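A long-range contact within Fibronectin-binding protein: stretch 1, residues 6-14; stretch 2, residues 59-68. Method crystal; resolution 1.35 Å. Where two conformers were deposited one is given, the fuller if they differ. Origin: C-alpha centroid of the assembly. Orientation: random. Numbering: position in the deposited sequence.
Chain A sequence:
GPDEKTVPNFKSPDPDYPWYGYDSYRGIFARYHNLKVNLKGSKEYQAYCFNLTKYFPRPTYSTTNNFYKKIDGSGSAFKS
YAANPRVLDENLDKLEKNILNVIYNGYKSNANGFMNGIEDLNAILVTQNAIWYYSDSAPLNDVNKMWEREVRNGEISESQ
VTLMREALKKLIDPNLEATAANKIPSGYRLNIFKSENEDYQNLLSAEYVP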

# COMPACT_ATOMS: atom_id res chain seq x y z
N THR A 6 -5.38 -9.45 -18.87
CA THR A 6 -4.77 -10.81 -18.61
C THR A 6 -4.10 -10.88 -17.24
O THR A 6 -3.43 -9.93 -16.81
CB THR A 6 -3.72 -11.18 -19.68
OG1 THR A 6 -4.25 -10.86 -20.96
CG2 THR A 6 -3.39 -12.67 -19.65
N VAL A 7 -4.30 -12.00 -16.56
CA VAL A 7 -3.67 -12.25 -15.25
C VAL A 7 -2.73 -13.46 -15.33
O VAL A 7 -2.94 -14.38 -16.11
CB VAL A 7 -4.67 -12.42 -14.08
CG1 VAL A 7 -5.45 -11.13 -13.85
CG2 VAL A 7 -5.58 -13.60 -14.26
N PRO A 8 -1.70 -13.46 -14.49
CA PRO A 8 -0.79 -14.60 -14.45
C PRO A 8 -1.43 -15.80 -13.74
O PRO A 8 -2.38 -15.68 -12.97
CB PRO A 8 0.38 -14.06 -13.64
CG PRO A 8 -0.24 -13.01 -12.74
CD PRO A 8 -1.27 -12.36 -13.62
N ASN A 9 -0.89 -16.98 -14.00
CA ASN A 9 -1.31 -18.19 -13.31
C ASN A 9 -0.07 -19.00 -12.91
O ASN A 9 0.50 -19.76 -13.69
CB ASN A 9 -2.26 -19.03 -14.17
CG ASN A 9 -2.83 -20.23 -13.41
OD1 ASN A 9 -2.46 -20.50 -12.27
ND2 ASN A 9 -3.73 -20.94 -14.05
N PHE A 10 0.35 -18.82 -11.66
CA PHE A 10 1.54 -19.46 -11.10
C PHE A 10 1.11 -20.28 -9.90
O PHE A 10 0.37 -19.81 -9.05
CB PHE A 10 2.59 -18.41 -10.69
CG PHE A 10 3.35 -17.83 -11.87
CD1 PHE A 10 2.76 -16.91 -12.69
CD2 PHE A 10 4.64 -18.21 -12.15
CE1 PHE A 10 3.43 -16.39 -13.78
CE2 PHE A 10 5.33 -17.69 -13.23
CZ PHE A 10 4.71 -16.79 -14.05
N LYS A 11 1.61 -21.49 -9.78
CA LYS A 11 1.36 -22.34 -8.62
C LYS A 11 2.59 -22.35 -7.70
O LYS A 11 3.72 -22.60 -8.14
CB LYS A 11 1.03 -23.78 -9.03
CG LYS A 11 0.70 -24.67 -7.82
CD LYS A 11 -0.28 -25.80 -8.15
CE LYS A 11 0.29 -26.77 -9.15
NZ LYS A 11 1.35 -27.63 -8.55
N SER A 12 2.37 -22.03 -6.43
CA SER A 12 3.44 -22.02 -5.47
C SER A 12 3.99 -23.43 -5.22
O SER A 12 3.22 -24.38 -5.14
CB SER A 12 2.91 -21.48 -4.14
OG SER A 12 3.94 -21.46 -3.15
N PRO A 13 5.30 -23.55 -4.98
CA PRO A 13 5.78 -24.86 -4.51
C PRO A 13 5.33 -25.23 -3.09
O PRO A 13 5.44 -26.39 -2.73
CB PRO A 13 7.31 -24.72 -4.51
CG PRO A 13 7.56 -23.27 -4.49
CD PRO A 13 6.39 -22.59 -5.15
N ASP A 14 4.82 -24.27 -2.33
CA ASP A 14 4.33 -24.52 -0.98
C ASP A 14 2.85 -24.11 -0.92
O ASP A 14 2.54 -22.90 -1.00
CB ASP A 14 5.17 -23.73 0.03
CG ASP A 14 4.77 -24.02 1.47
OD1 ASP A 14 3.68 -24.60 1.71
OD2 ASP A 14 5.57 -23.66 2.36
N PRO A 59 8.84 -8.09 -10.97
CA PRO A 59 7.88 -7.91 -12.05
C PRO A 59 7.18 -9.20 -12.41
O PRO A 59 7.77 -10.29 -12.35
CB PRO A 59 8.75 -7.40 -13.22
CG PRO A 59 9.90 -6.72 -12.56
CD PRO A 59 10.17 -7.59 -11.33
N THR A 60 5.95 -9.11 -12.87
CA THR A 60 5.21 -10.26 -13.32
C THR A 60 6.01 -11.05 -14.36
O THR A 60 6.65 -10.48 -15.24
CB THR A 60 3.87 -9.86 -13.93
OG1 THR A 60 3.39 -8.69 -13.27
CG2 THR A 60 2.88 -11.00 -13.80
N TYR A 61 5.96 -12.38 -14.21
CA TYR A 61 6.54 -13.30 -15.20
C TYR A 61 8.07 -13.38 -15.11
O TYR A 61 8.71 -13.99 -15.97
CB TYR A 61 6.05 -13.06 -16.66
CG TYR A 61 4.56 -13.01 -16.79
CD1 TYR A 61 3.78 -14.17 -16.70
CD2 TYR A 61 3.92 -11.80 -16.99
CE1 TYR A 61 2.38 -14.11 -16.81
CE2 TYR A 61 2.53 -11.74 -17.11
CZ TYR A 61 1.78 -12.89 -17.02
OH TYR A 61 0.39 -12.84 -17.14
N SER A 62 8.65 -12.81 -14.07
CA SER A 62 10.09 -12.94 -13.78
C SER A 62 10.46 -14.41 -13.60
O SER A 62 9.59 -15.28 -13.40
CB SER A 62 10.52 -12.16 -12.51
OG SER A 62 10.44 -10.74 -12.67
N THR A 63 11.76 -14.68 -13.68
CA THR A 63 12.27 -16.04 -13.39
C THR A 63 12.28 -16.40 -11.91
O THR A 63 12.45 -17.56 -11.59
CB THR A 63 13.69 -16.23 -13.92
OG1 THR A 63 14.56 -15.21 -13.39
CG2 THR A 63 13.69 -16.16 -15.44
N THR A 64 12.15 -15.38 -11.07
CA THR A 64 12.00 -15.48 -9.64
C THR A 64 10.59 -15.00 -9.32
O THR A 64 10.21 -13.89 -9.73
CB THR A 64 12.99 -14.49 -8.95
OG1 THR A 64 14.36 -14.77 -9.32
CG2 THR A 64 12.82 -14.43 -7.52
N ASN A 65 9.83 -15.83 -8.62
CA ASN A 65 8.43 -15.51 -8.27
C ASN A 65 8.20 -15.48 -6.76
O ASN A 65 8.73 -16.31 -6.03
CB ASN A 65 7.48 -16.51 -8.90
CG ASN A 65 7.69 -16.63 -10.41
OD1 ASN A 65 7.98 -17.71 -10.90
ND2 ASN A 65 7.71 -15.51 -11.11
N ASN A 66 7.40 -14.53 -6.33
CA ASN A 66 7.10 -14.28 -4.95
C ASN A 66 5.73 -14.86 -4.58
O ASN A 66 4.72 -14.49 -5.18
CB ASN A 66 7.15 -12.79 -4.67
CG ASN A 66 8.46 -12.18 -4.99
OD1 ASN A 66 8.66 -11.50 -6.00
ND2 ASN A 66 9.42 -12.44 -4.12
N PHE A 67 5.72 -15.74 -3.57
CA PHE A 67 4.51 -16.34 -3.08
C PHE A 67 4.23 -15.91 -1.63
O PHE A 67 5.16 -15.57 -0.89
CB PHE A 67 4.56 -17.87 -3.23
CG PHE A 67 4.57 -18.29 -4.67
CD1 PHE A 67 3.41 -18.23 -5.45
CD2 PHE A 67 5.75 -18.67 -5.29
CE1 PHE A 67 3.44 -18.58 -6.81
CE2 PHE A 67 5.76 -19.02 -6.64
CZ PHE A 67 4.61 -18.98 -7.38
N TYR A 68 2.95 -15.98 -1.27
CA TYR A 68 2.44 -15.38 -0.07
C TYR A 68 1.32 -16.20 0.56
O TYR A 68 0.52 -16.83 -0.13
CB TYR A 68 1.87 -13.99 -0.45
CG TYR A 68 2.90 -12.98 -0.78
CD1 TYR A 68 3.42 -12.16 0.22
CD2 TYR A 68 3.36 -12.79 -2.10
CE1 TYR A 68 4.39 -11.26 -0.02
CE2 TYR A 68 4.37 -11.87 -2.35
CZ TYR A 68 4.89 -11.10 -1.28
OH TYR A 68 5.85 -10.12 -1.51
O HOH W 1 -0.66 -10.29 -16.77

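Residues 6-14, an extended segment without helix or regular strand, pack against residues 59-68 largely through side chains, with backbone atoms of stretch 1 also packing against the Tyr61 hydroxyl and the Phe67 ring; the contact buries 430 Å² with no direct hydrogen bond. At the start, one water bridges the stretches, donating to Thr6 O (2.8 Å) and lying 2.8 Å from Tyr61 OH. Val7 points away, whereas Pro8 points toward stretch 2 and is buried: its apolar ring meets Tyr61 carbon (CB to CE1, 3.7 Å) and the Thr60 methyl (CG to CG2, 3.9 Å). Asn9 turns away into solvent. Phe10 points back, its ring broad enough to touch two residues while its CB meets a third: CE1 is 3.7 Å from Tyr61 CD1, the rings oblique at 51°; CE2 is 3.5 Å from Asn65 OD1; CB is 3.9 Å from Phe67 CZ, at that ring's edge. Asn65 is held by ND2 donating to Ser62 O (3.0 Å), and Tyr61 sits in a type II turn closed by Ser62 N to Pro59 O (3.2 Å). Lys11 points away, its side chain exposed. Ser12 sets its CA over the face of buried Phe67, 3.6 Å from the ring centroid and 8° off the normal; its small side chain fits closely, CB 3.5 Å from Phe67 CD1. Pro13 CD, 3.9 Å from Phe67 CE2, completes the contact; Asp14 makes none.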